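Serine--tRNA ligase, cytoplasmic (Candida albicans, PDB 3QO8) attaches serine to tRNA(Ser) in two steps, activating the amino acid with ATP as Ser-AMP and then passing it to the acceptor end of the tRNA. Local coordinates at residues Glu16-Ser21 against Gly109-Glu114; Tyr274-Arg279 against Ala297-Glu302; Ala356-Gln361 against Ile415-Gln420. All coordinates share one frame; numbering follows the deposited sequence.

Contact 1: Glu16-Ser21 against Gly109-Glu114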
loop_
_atom_site.group_PDB
_atom_site.type_symbol
_atom_site.label_atom_id
_atom_site.label_comp_id
_atom_site.label_asym_id
_atom_site.label_seq_id
_atom_site.Cartn_x
_atom_site.Cartn_y
_atom_site.Cartn_z
ATOM N N GLU A 16 -30.171 -8.513 30.237
ATOM C CA GLU A 16 -30.008 -9.961 30.343
ATOM C C GLU A 16 -29.507 -10.550 29.031
ATOM O O GLU A 16 -28.615 -11.402 29.014
ATOM C CB GLU A 16 -31.332 -10.648 30.735
ATOM C CG GLU A 16 -32.006 -10.109 32.002
ATOM C CD GLU A 16 -31.119 -10.197 33.232
ATOM O OE1 GLU A 16 -30.154 -10.995 33.218
ATOM O OE2 GLU A 16 -31.384 -9.459 34.209
ATOM N N ILE A 17 -30.115 -10.110 27.936
ATOM C CA ILE A 17 -29.722 -10.516 26.594
ATOM C C ILE A 17 -28.248 -10.197 26.359
ATOM O O ILE A 17 -27.499 -10.985 25.760
ATOM C CB ILE A 17 -30.565 -9.766 25.548
ATOM C CG1 ILE A 17 -32.014 -10.238 25.606
ATOM C CG2 ILE A 17 -30.017 -9.973 24.153
ATOM C CD1 ILE A 17 -32.953 -9.419 24.742
ATOM N N ILE A 18 -27.828 -9.033 26.831
ATOM C CA ILE A 18 -26.440 -8.619 26.640
ATOM C C ILE A 18 -25.492 -9.493 27.460
ATOM O O ILE A 18 -24.442 -9.897 26.971
ATOM C CB ILE A 18 -26.228 -7.122 26.965
ATOM C CG1 ILE A 18 -27.146 -6.250 26.097
ATOM C CG2 ILE A 18 -24.781 -6.740 26.725
ATOM C CD1 ILE A 18 -27.061 -4.734 26.399
ATOM N N LYS A 19 -25.884 -9.816 28.694
ATOM C CA LYS A 19 -25.068 -10.684 29.543
ATOM C C LYS A 19 -24.934 -12.081 28.934
ATOM O O LYS A 19 -23.859 -12.682 28.956
ATOM C CB LYS A 19 -25.670 -10.813 30.949
ATOM C CG LYS A 19 -25.566 -9.568 31.816
ATOM C CD LYS A 19 -25.546 -9.958 33.286
ATOM C CE LYS A 19 -25.730 -8.763 34.209
ATOM N NZ LYS A 19 -27.170 -8.445 34.421
ATOM N N ALA A 20 -26.039 -12.608 28.419
ATOM C CA ALA A 20 -26.015 -13.921 27.781
ATOM C C ALA A 20 -25.065 -13.871 26.590
ATOM O O ALA A 20 -24.305 -14.802 26.352
ATOM C CB ALA A 20 -27.407 -14.326 27.339
ATOM N N SER A 21 -25.096 -12.765 25.849
ATOM C CA SER A 21 -24.251 -12.643 24.673
ATOM C C SER A 21 -22.794 -12.615 25.098
ATOM O O SER A 21 -21.962 -13.315 24.520
ATOM C CB SER A 21 -24.585 -11.370 23.883
ATOM O OG SER A 21 -23.757 -11.258 22.740
ATOM N N GLY A 109 -19.204 -6.515 23.043
ATOM C CA GLY A 109 -19.431 -7.009 21.698
ATOM C C GLY A 109 -20.889 -6.947 21.288
ATOM O O GLY A 109 -21.783 -6.844 22.124
ATOM N N ASN A 110 -21.123 -6.987 19.982
ATOM C CA ASN A 110 -22.471 -6.988 19.436
ATOM C C ASN A 110 -23.252 -8.207 19.965
ATOM O O ASN A 110 -22.654 -9.225 20.340
ATOM C CB ASN A 110 -22.387 -7.030 17.908
ATOM C CG ASN A 110 -23.644 -6.521 17.242
ATOM O OD1 ASN A 110 -24.605 -6.164 17.909
ATOM N ND2 ASN A 110 -23.629 -6.462 15.913
ATOM N N ILE A 111 -24.578 -8.108 19.999
ATOM C CA ILE A 111 -25.404 -9.228 20.460
ATOM C C ILE A 111 -25.297 -10.405 19.509
ATOM O O ILE A 111 -25.667 -10.304 18.338
ATOM C CB ILE A 111 -26.891 -8.852 20.561
ATOM C CG1 ILE A 111 -27.077 -7.631 21.461
ATOM C CG2 ILE A 111 -27.716 -10.051 21.060
ATOM C CD1 ILE A 111 -26.295 -7.716 22.723
ATOM N N VAL A 112 -24.793 -11.523 20.012
ATOM C CA VAL A 112 -24.695 -12.726 19.203
ATOM C C VAL A 112 -26.071 -13.251 18.809
ATOM O O VAL A 112 -26.936 -13.479 19.653
ATOM C CB VAL A 112 -23.921 -13.839 19.922
ATOM C CG1 VAL A 112 -23.872 -15.067 19.040
ATOM C CG2 VAL A 112 -22.520 -13.352 20.261
ATOM N N HIS A 113 -26.253 -13.441 17.510
ATOM C CA HIS A 113 -27.516 -13.901 16.972
ATOM C C HIS A 113 -27.861 -15.276 17.543
ATOM O O HIS A 113 -26.996 -16.143 17.690
ATOM C CB HIS A 113 -27.443 -13.939 15.449
ATOM C CG HIS A 113 -28.766 -14.153 14.787
ATOM N ND1 HIS A 113 -29.142 -15.367 14.253
ATOM C CD2 HIS A 113 -29.806 -13.312 14.579
ATOM C CE1 HIS A 113 -30.352 -15.262 13.735
ATOM N NE2 HIS A 113 -30.776 -14.026 13.916
ATOM N N GLU A 114 -29.130 -15.457 17.887
ATOM C CA GLU A 114 -29.594 -16.697 18.516
ATOM C C GLU A 114 -29.278 -17.968 17.742
ATOM O O GLU A 114 -29.248 -19.057 18.315
ATOM C CB GLU A 114 -31.098 -16.621 18.780
ATOM C CG GLU A 114 -31.464 -15.690 19.920
ATOM C CD GLU A 114 -30.966 -16.194 21.264
ATOM O OE1 GLU A 114 -30.481 -17.347 21.325
ATOM O OE2 GLU A 114 -31.063 -15.441 22.260
HETATM O O HOH W 1 -22.217 -9.210 23.440
#
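Ser21 and Val112 centre a mostly buried helix-to-loop contact at the foot of the N-terminal domain, where the short helix 15-25 rests on the chain leaving helix 74-107. The hydroxyl does the polar work. With OG anti to its own backbone N (chi1 180°), it faces the loop and accepts the amide of Val112, N to OG 2.9 Å, along a nearly straight N-H...O line of 170°. Val112 CG2 lies beside the same oxygen, 3.5 Å from OG. A water bound to Ser21 OG at 2.7 Å also donates to Gly109 O at 2.7 Å, tying the beginning of the loop to the helix.

Between helix 15-25 and this loop the chain runs out and back through helices 30-65 and 74-107, the long helical hairpin of a type-1 seryl-tRNA synthetase. The domain it belongs to takes part in tRNA binding, and Ser21 with Val112 joins the two ends of that excursion.

One branched side chain serves the apolar half. Ile111 presents two different methyls: CD1 meets Ile18 CG1 at 3.8 Å and CG2 meets Ile17 CG2 at 3.9 Å, the side chains crossing at about right angles in both pairs. Ile18 is backed by Phe7 and by Val32 of helix 30-65. Asn110 turns its side chain from the helix toward the catalytic core, where ND2 binds Thr374 OG1 and Ala347 O.

Contact 2: Tyr274-Arg279 against Ala297-Glu302. With SSA (5'-O-(N-(L-seryl)-sulfamoyl)adenosine), chain B.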
loop_
_atom_site.group_PDB
_atom_site.type_symbol
_atom_site.label_atom_id
_atom_site.label_comp_id
_atom_site.label_asym_id
_atom_site.label_seq_id
_atom_site.Cartn_x
_atom_site.Cartn_y
_atom_site.Cartn_z
ATOM N N TYR A 274 -12.117 -2.701 -3.420
ATOM C CA TYR A 274 -10.818 -3.236 -3.805
ATOM C C TYR A 274 -9.718 -2.426 -3.145
ATOM O O TYR A 274 -9.734 -1.186 -3.181
ATOM C CB TYR A 274 -10.625 -3.225 -5.332
ATOM C CG TYR A 274 -9.166 -3.387 -5.706
ATOM C CD1 TYR A 274 -8.466 -4.539 -5.342
ATOM C CD2 TYR A 274 -8.473 -2.385 -6.360
ATOM C CE1 TYR A 274 -7.132 -4.694 -5.639
ATOM C CE2 TYR A 274 -7.116 -2.543 -6.682
ATOM C CZ TYR A 274 -6.456 -3.700 -6.311
ATOM O OH TYR A 274 -5.120 -3.888 -6.602
ATOM N N SER A 275 -8.764 -3.120 -2.538
ATOM C CA SER A 275 -7.606 -2.439 -1.981
ATOM C C SER A 275 -6.541 -3.475 -1.716
ATOM O O SER A 275 -6.831 -4.672 -1.664
ATOM C CB SER A 275 -7.973 -1.760 -0.659
ATOM O OG SER A 275 -8.151 -2.739 0.376
ATOM N N SER A 276 -5.311 -3.019 -1.539
ATOM C CA SER A 276 -4.332 -3.822 -0.824
ATOM C C SER A 276 -4.675 -3.777 0.669
ATOM O O SER A 276 -5.394 -2.873 1.122
ATOM C CB SER A 276 -2.913 -3.323 -1.084
ATOM O OG SER A 276 -2.529 -3.679 -2.404
ATOM N N CYS A 277 -4.168 -4.762 1.407
ATOM C CA CYS A 277 -4.458 -4.960 2.825
ATOM C C CYS A 277 -3.158 -5.289 3.525
ATOM O O CYS A 277 -2.343 -6.044 2.998
ATOM C CB CYS A 277 -5.448 -6.123 3.011
ATOM S SG CYS A 277 -6.970 -5.922 2.033
ATOM N N PHE A 278 -2.964 -4.736 4.718
ATOM C CA PHE A 278 -1.687 -4.876 5.423
ATOM C C PHE A 278 -1.930 -5.360 6.840
ATOM O O PHE A 278 -2.728 -4.769 7.571
ATOM C CB PHE A 278 -0.944 -3.527 5.418
ATOM C CG PHE A 278 -0.758 -2.967 4.034
ATOM C CD1 PHE A 278 0.367 -3.287 3.287
ATOM C CD2 PHE A 278 -1.741 -2.171 3.458
ATOM C CE1 PHE A 278 0.515 -2.798 1.985
ATOM C CE2 PHE A 278 -1.597 -1.686 2.171
ATOM C CZ PHE A 278 -0.466 -1.991 1.442
ATOM N N ARG A 279 -1.256 -6.446 7.224
ATOM C CA ARG A 279 -1.459 -7.019 8.538
ATOM C C ARG A 279 -0.140 -7.452 9.159
ATOM O O ARG A 279 0.647 -8.141 8.531
ATOM C CB ARG A 279 -2.416 -8.204 8.438
ATOM C CG ARG A 279 -3.740 -7.830 7.807
ATOM C CD ARG A 279 -4.748 -8.958 7.904
ATOM N NE ARG A 279 -5.991 -8.575 7.249
ATOM C CZ ARG A 279 -7.153 -9.200 7.416
ATOM N NH1 ARG A 279 -7.244 -10.251 8.241
ATOM N NH2 ARG A 279 -8.229 -8.759 6.764
ATOM N N ALA A 297 1.022 -8.317 3.273
ATOM C CA ALA A 297 0.389 -7.424 2.290
ATOM C C ALA A 297 -0.276 -8.292 1.243
ATOM O O ALA A 297 0.342 -9.227 0.730
ATOM C CB ALA A 297 1.446 -6.503 1.622
ATOM N N PHE A 298 -1.544 -8.029 0.954
ATOM C CA PHE A 298 -2.266 -8.813 -0.047
ATOM C C PHE A 298 -3.398 -7.982 -0.617
ATOM O O PHE A 298 -3.785 -6.968 -0.020
ATOM C CB PHE A 298 -2.781 -10.155 0.544
ATOM C CG PHE A 298 -3.781 -9.998 1.665
ATOM C CD1 PHE A 298 -5.143 -9.987 1.406
ATOM C CD2 PHE A 298 -3.354 -9.869 2.983
ATOM C CE1 PHE A 298 -6.070 -9.853 2.450
ATOM C CE2 PHE A 298 -4.256 -9.709 4.019
ATOM C CZ PHE A 298 -5.618 -9.709 3.764
ATOM N N GLU A 299 -3.899 -8.374 -1.786
ATOM C CA GLU A 299 -5.064 -7.698 -2.371
ATOM C C GLU A 299 -6.365 -8.432 -2.050
ATOM O O GLU A 299 -6.370 -9.649 -1.881
ATOM C CB GLU A 299 -4.908 -7.550 -3.890
ATOM C CG GLU A 299 -3.852 -6.480 -4.294
ATOM C CD GLU A 299 -2.442 -6.897 -3.912
ATOM O OE1 GLU A 299 -1.947 -7.895 -4.472
ATOM O OE2 GLU A 299 -1.828 -6.228 -3.055
ATOM N N LYS A 300 -7.470 -7.696 -1.981
ATOM C CA LYS A 300 -8.750 -8.315 -1.657
ATOM C C LYS A 300 -9.891 -7.554 -2.315
ATOM O O LYS A 300 -9.977 -6.320 -2.211
ATOM C CB LYS A 300 -8.957 -8.388 -0.131
ATOM C CG LYS A 300 -10.296 -9.064 0.293
ATOM C CD LYS A 300 -10.339 -9.411 1.814
ATOM C CE LYS A 300 -10.059 -8.180 2.705
ATOM N NZ LYS A 300 -10.893 -6.998 2.337
ATOM N N ILE A 301 -10.741 -8.296 -3.014
ATOM C CA ILE A 301 -12.042 -7.809 -3.433
ATOM C C ILE A 301 -13.050 -8.132 -2.328
ATOM O O ILE A 301 -13.239 -9.293 -1.959
ATOM C CB ILE A 301 -12.497 -8.441 -4.764
ATOM C CG1 ILE A 301 -11.442 -8.193 -5.858
ATOM C CG2 ILE A 301 -13.872 -7.891 -5.166
ATOM C CD1 ILE A 301 -11.023 -6.724 -5.983
ATOM N N GLU A 302 -13.698 -7.083 -1.833
ATOM C CA GLU A 302 -14.553 -7.112 -0.661
ATOM C C GLU A 302 -15.998 -6.794 -1.060
ATOM O O GLU A 302 -16.239 -5.891 -1.865
ATOM C CB GLU A 302 -14.070 -6.008 0.299
ATOM C CG GLU A 302 -14.872 -5.880 1.591
ATOM C CD GLU A 302 -14.552 -6.986 2.593
ATOM O OE1 GLU A 302 -13.787 -7.911 2.231
ATOM O OE2 GLU A 302 -15.055 -6.922 3.746
HETATM N N10 SSA B . -13.488 -7.500 5.821
HETATM C CA SSA B . -13.565 -8.895 6.249
HETATM C CB SSA B . -14.168 -9.752 5.137
HETATM O OG SSA B . -13.246 -9.870 4.035
HETATM C C9 SSA B . -12.199 -9.408 6.611
HETATM O O9 SSA B . -11.193 -8.732 6.431
HETATM N N8 SSA B . -12.154 -10.632 7.128
HETATM S S1 SSA B . -10.793 -11.460 7.290
HETATM O O1S SSA B . -9.928 -10.933 8.306
HETATM O O2S SSA B . -11.126 -12.814 7.589
HETATM O "O5'" SSA B . -10.039 -11.478 5.946
HETATM C "C5'" SSA B . -10.686 -11.876 4.750
HETATM C "C4'" SSA B . -9.796 -12.873 4.001
HETATM O "O4'" SSA B . -8.514 -12.334 3.658
HETATM C "C3'" SSA B . -9.472 -14.120 4.794
HETATM O "O3'" SSA B . -10.593 -15.016 4.778
HETATM C "C2'" SSA B . -8.262 -14.641 4.028
HETATM O "O2'" SSA B . -8.681 -15.316 2.827
HETATM C "C1'" SSA B . -7.532 -13.363 3.615
HETATM N N9 SSA B . -6.452 -13.054 4.574
HETATM C C8 SSA B . -6.592 -12.660 5.850
HETATM N N7 SSA B . -5.364 -12.497 6.389
HETATM C C5 SSA B . -4.464 -12.787 5.431
HETATM C C6 SSA B . -3.083 -12.785 5.395
HETATM N N6 SSA B . -2.398 -12.440 6.506
HETATM N N1 SSA B . -2.448 -13.128 4.250
HETATM C C2 SSA B . -3.145 -13.468 3.160
HETATM N N3 SSA B . -4.485 -13.469 3.163
HETATM C C4 SSA B . -5.157 -13.145 4.291
HETATM O O HOH W 2 -9.847 -4.913 0.162
#
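Cys277 and Phe298 form the dense centre of an antiparallel strand pair, their backbones joined by a short bond from Cys277 N to Phe298 O (2.7 Å) and by its return from Phe298 N to Cys277 O. The Phe298 ring is sandwiched. Cys277 CB makes a CH-pi contact over one face, 3.8 Å from the centroid; the adenine of the bound seryl-sulfamoyl adenosine stacks on the opposite face, with Phe298 CE2 3.4 Å from its C5. Arg279 passes the ring's rim, its guanidinium plane 59° from that of the ring. On the other side of the sheet, Tyr274 CD1 packs on Ile301 CD1 at 3.4 Å, and Ser276 OG donates to Glu299 OE2 at 2.7 Å, on the anti side of the carboxylate.

The pairing is slacker on one side of Ser275 and Lys300: Lys300 N still donates to Ser275 O, but Ser275 N to Lys300 O is a weak bond of 3.4 Å. A water there donates to both Ser275 OG and Lys300 O while accepting from Lys300 NZ. That ammonium also binds Thr246 OG1 and forms a salt bridge with Glu302.

Two antiparallel strands joined by a loop, with this arginine and phenylalanine, are motif 2 of class II synthetases. Arg279 NH1 holds sulfamoyl O1S at 2.8 Å, while Glu302 OE2 takes the seryl amine N10 at 2.7 Å and OE1 its hydroxyl. The sulfamoyl replaces the phosphate of Ser-AMP, so the same grip is consistent with steadying the adenylate and recognising serine by both its amine and its hydroxyl.

Contact 3: Ala356-Gln361 against Ile415-Gln420. With SSA (5'-O-(N-(L-seryl)-sulfamoyl)adenosine), chain D.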
loop_
_atom_site.group_PDB
_atom_site.type_symbol
_atom_site.label_atom_id
_atom_site.label_comp_id
_atom_site.label_asym_id
_atom_site.label_seq_id
_atom_site.Cartn_x
_atom_site.Cartn_y
_atom_site.Cartn_z
ATOM N N ALA A 356 -12.052 -23.365 1.573
ATOM C CA ALA A 356 -11.895 -24.102 0.328
ATOM C C ALA A 356 -10.963 -25.279 0.561
ATOM O O ALA A 356 -10.104 -25.234 1.438
ATOM C CB ALA A 356 -11.324 -23.199 -0.765
ATOM N N TRP A 357 -11.139 -26.325 -0.237
ATOM C CA TRP A 357 -10.315 -27.513 -0.115
ATOM C C TRP A 357 -8.937 -27.301 -0.727
ATOM O O TRP A 357 -8.818 -26.928 -1.889
ATOM C CB TRP A 357 -11.010 -28.702 -0.788
ATOM C CG TRP A 357 -10.255 -30.010 -0.676
ATOM C CD1 TRP A 357 -9.640 -30.703 -1.690
ATOM C CD2 TRP A 357 -10.052 -30.781 0.517
ATOM N NE1 TRP A 357 -9.068 -31.865 -1.190
ATOM C CE2 TRP A 357 -9.311 -31.930 0.158
ATOM C CE3 TRP A 357 -10.434 -30.616 1.855
ATOM C CZ2 TRP A 357 -8.940 -32.900 1.091
ATOM C CZ3 TRP A 357 -10.072 -31.583 2.776
ATOM C CH2 TRP A 357 -9.334 -32.713 2.390
ATOM N N PHE A 358 -7.897 -27.539 0.067
ATOM C CA PHE A 358 -6.530 -27.531 -0.422
ATOM C C PHE A 358 -6.062 -28.996 -0.482
ATOM O O PHE A 358 -5.754 -29.594 0.552
ATOM C CB PHE A 358 -5.634 -26.711 0.525
ATOM C CG PHE A 358 -5.705 -25.204 0.312
ATOM C CD1 PHE A 358 -6.885 -24.499 0.537
ATOM C CD2 PHE A 358 -4.582 -24.500 -0.093
ATOM C CE1 PHE A 358 -6.945 -23.109 0.347
ATOM C CE2 PHE A 358 -4.627 -23.124 -0.291
ATOM C CZ PHE A 358 -5.818 -22.418 -0.076
ATOM N N PRO A 359 -6.016 -29.583 -1.689
ATOM C CA PRO A 359 -5.817 -31.041 -1.741
ATOM C C PRO A 359 -4.420 -31.503 -1.338
ATOM O O PRO A 359 -4.296 -32.644 -0.911
ATOM C CB PRO A 359 -6.114 -31.395 -3.199
ATOM C CG PRO A 359 -5.835 -30.113 -3.963
ATOM C CD PRO A 359 -6.250 -29.002 -3.026
ATOM N N PHE A 360 -3.390 -30.664 -1.461
ATOM C CA PHE A 360 -2.079 -31.104 -1.017
ATOM C C PHE A 360 -2.071 -31.145 0.503
ATOM O O PHE A 360 -1.610 -32.100 1.101
ATOM C CB PHE A 360 -0.938 -30.197 -1.495
ATOM C CG PHE A 360 0.395 -30.580 -0.904
ATOM C CD1 PHE A 360 1.155 -31.583 -1.480
ATOM C CD2 PHE A 360 0.853 -29.984 0.260
ATOM C CE1 PHE A 360 2.376 -31.969 -0.916
ATOM C CE2 PHE A 360 2.068 -30.361 0.831
ATOM C CZ PHE A 360 2.831 -31.362 0.235
ATOM N N GLN A 361 -2.574 -30.079 1.107
ATOM C CA GLN A 361 -2.665 -29.957 2.555
ATOM C C GLN A 361 -3.640 -31.003 3.067
ATOM O O GLN A 361 -3.575 -31.428 4.213
ATOM C CB GLN A 361 -3.192 -28.558 2.901
ATOM C CG GLN A 361 -2.553 -27.416 2.070
ATOM C CD GLN A 361 -1.159 -27.056 2.563
ATOM O OE1 GLN A 361 -0.905 -27.047 3.770
ATOM N NE2 GLN A 361 -0.242 -26.780 1.632
ATOM N N ILE A 415 -6.126 -22.229 -6.093
ATOM C CA ILE A 415 -6.065 -22.544 -7.509
ATOM C C ILE A 415 -4.841 -23.395 -7.831
ATOM O O ILE A 415 -4.940 -24.410 -8.530
ATOM C CB ILE A 415 -6.046 -21.243 -8.356
ATOM C CG1 ILE A 415 -7.434 -20.578 -8.295
ATOM C CG2 ILE A 415 -5.629 -21.551 -9.802
ATOM C CD1 ILE A 415 -7.485 -19.176 -8.839
ATOM N N LEU A 416 -3.685 -22.970 -7.343
ATOM C CA LEU A 416 -2.448 -23.704 -7.613
ATOM C C LEU A 416 -2.575 -25.173 -7.219
ATOM O O LEU A 416 -2.186 -26.065 -7.983
ATOM C CB LEU A 416 -1.273 -23.077 -6.875
ATOM C CG LEU A 416 -0.896 -21.655 -7.332
ATOM C CD1 LEU A 416 0.187 -21.072 -6.454
ATOM C CD2 LEU A 416 -0.455 -21.642 -8.784
ATOM N N GLU A 417 -3.098 -25.452 -6.028
ATOM C CA GLU A 417 -3.139 -26.857 -5.612
ATOM C C GLU A 417 -4.177 -27.632 -6.413
ATOM O O GLU A 417 -3.976 -28.804 -6.722
ATOM C CB GLU A 417 -3.345 -27.018 -4.098
ATOM C CG GLU A 417 -2.198 -26.426 -3.280
ATOM C CD GLU A 417 -2.169 -26.901 -1.837
ATOM O OE1 GLU A 417 -3.041 -27.704 -1.436
ATOM O OE2 GLU A 417 -1.254 -26.474 -1.105
ATOM N N ASN A 418 -5.267 -26.968 -6.791
ATOM C CA ASN A 418 -6.355 -27.657 -7.494
ATOM C C ASN A 418 -6.243 -27.703 -9.026
ATOM O O ASN A 418 -6.988 -28.424 -9.681
ATOM C CB ASN A 418 -7.712 -27.073 -7.081
ATOM C CG ASN A 418 -8.162 -27.572 -5.717
ATOM O OD1 ASN A 418 -8.440 -28.759 -5.552
ATOM N ND2 ASN A 418 -8.242 -26.664 -4.733
ATOM N N TYR A 419 -5.323 -26.932 -9.593
ATOM C CA TYR A 419 -5.207 -26.851 -11.047
ATOM C C TYR A 419 -3.862 -27.366 -11.525
ATOM O O TYR A 419 -3.547 -27.277 -12.703
ATOM C CB TYR A 419 -5.478 -25.426 -11.563
ATOM C CG TYR A 419 -6.954 -25.132 -11.744
ATOM C CD1 TYR A 419 -7.756 -24.797 -10.657
ATOM C CD2 TYR A 419 -7.547 -25.199 -12.999
ATOM C CE1 TYR A 419 -9.117 -24.536 -10.813
ATOM C CE2 TYR A 419 -8.914 -24.940 -13.170
ATOM C CZ TYR A 419 -9.689 -24.611 -12.066
ATOM O OH TYR A 419 -11.040 -24.353 -12.215
ATOM N N GLN A 420 -3.085 -27.924 -10.603
ATOM C CA GLN A 420 -1.790 -28.482 -10.948
ATOM C C GLN A 420 -1.966 -29.786 -11.708
ATOM O O GLN A 420 -2.966 -30.485 -11.550
ATOM C CB GLN A 420 -0.941 -28.736 -9.689
ATOM C CG GLN A 420 -1.385 -29.928 -8.842
ATOM C CD GLN A 420 -0.538 -30.084 -7.585
ATOM O OE1 GLN A 420 0.625 -30.484 -7.658
ATOM N NE2 GLN A 420 -1.107 -29.743 -6.432
HETATM N N10 SSA D . -20.618 -27.201 -15.111
HETATM C CA SSA D . -19.457 -27.026 -15.963
HETATM C CB SSA D . -19.452 -25.598 -16.502
HETATM O OG SSA D . -18.275 -25.370 -17.285
HETATM C C9 SSA D . -18.205 -27.286 -15.170
HETATM O O9 SSA D . -17.110 -27.243 -15.706
HETATM N N8 SSA D . -18.365 -27.553 -13.874
HETATM S S1 SSA D . -17.104 -27.674 -12.886
HETATM O O1S SSA D . -17.573 -27.650 -11.529
HETATM O O2S SSA D . -16.396 -28.899 -13.150
HETATM O "O5'" SSA D . -16.155 -26.488 -13.143
HETATM C "C5'" SSA D . -16.385 -25.206 -12.564
HETATM C "C4'" SSA D . -15.546 -24.186 -13.328
HETATM O "O4'" SSA D . -14.160 -24.313 -13.001
HETATM C "C3'" SSA D . -15.644 -24.395 -14.830
HETATM O "O3'" SSA D . -16.610 -23.513 -15.408
HETATM C "C2'" SSA D . -14.262 -24.078 -15.356
HETATM O "O2'" SSA D . -14.199 -22.717 -15.772
HETATM C "C1'" SSA D . -13.336 -24.268 -14.170
HETATM N N9 SSA D . -12.625 -25.551 -14.376
HETATM C C8 SSA D . -12.863 -26.722 -13.757
HETATM N N7 SSA D . -12.001 -27.647 -14.245
HETATM C C5 SSA D . -11.228 -27.045 -15.176
HETATM C C6 SSA D . -10.190 -27.475 -15.993
HETATM N N6 SSA D . -9.753 -28.761 -15.956
HETATM N N1 SSA D . -9.619 -26.588 -16.839
HETATM C C2 SSA D . -10.029 -25.313 -16.892
HETATM N N3 SSA D . -11.025 -24.873 -16.113
HETATM C C4 SSA D . -11.636 -25.723 -15.254
#
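Glu417 places a buried carboxylate against Phe360 and Gln361, where neutral N-H groups hold it. Phe360 N reaches OE1 at 3.0 Å, coming from above the carboxylate plane, 44° out of it. Gln361 NE2 approaches OE2 on its syn lone pair at 2.9 Å, its amide nearly coplanar with the carboxylate. The amide of His154, at the start of helix 154-160, also binds OE2. From CG anti to its carbonyl carbon the glutamate chain runs on extended (chi2 -164°), which carries CD out to the turn. Phe358 adds a carbon wall: its ring stands steeply to the carboxylate and offers its edge, while its CB lies 3.4 Å from Glu417 OE1. Such a set of donors would be expected to stabilise negative charge in a buried place.

The helix bearing this glutamate, 408-419, comes after strands 399-404 and 406-407; strand followed by helix is the layout of motif 3 in class II synthetases. Its last turn here meets the chain leaving strand 350-358 of the catalytic sheet.

Next along the helix, Asn418 ND2 donates to Trp357 O at 2.9 Å with an N-H...O angle of 161°, and also to Cys414 O of its own helix. Its OD1 accepts from Ala144 N, fixing which way the amide is flipped. Pro359 packs against both helix side chains, CG 3.3 Å from Asn418 OD1 and CD 3.7 Å from Glu417 CB. Tyr419 turns the edge of its ring to a second bound seryl-sulfamoyl adenosine: its OH lies 2.9 Å from N9 of that ligand and is hydrogen-bonded to Leu330 O.

The three contacts follow one another along the chain without touching. Contact 2 lines the active site and holds its ligand directly. Contact 3 reaches the same catalytic sheet through strand 350-358, with centres about 22 Å apart and nearest atoms about 12 Å apart; its Phe358 side chain comes within about 8 Å of the active-site ligand, whereas its Tyr419 borders a separate ligand pocket. Contact 1 lies in the N-terminal domain, its centre about 31 Å from that of contact 2 and about 38 Å from that of contact 3. Even so, the Val112 side chain is about 8 Å from a bound magnesium ion, and that of Asn110 about 11 Å from that of Glu248, a probable serine-binding residue.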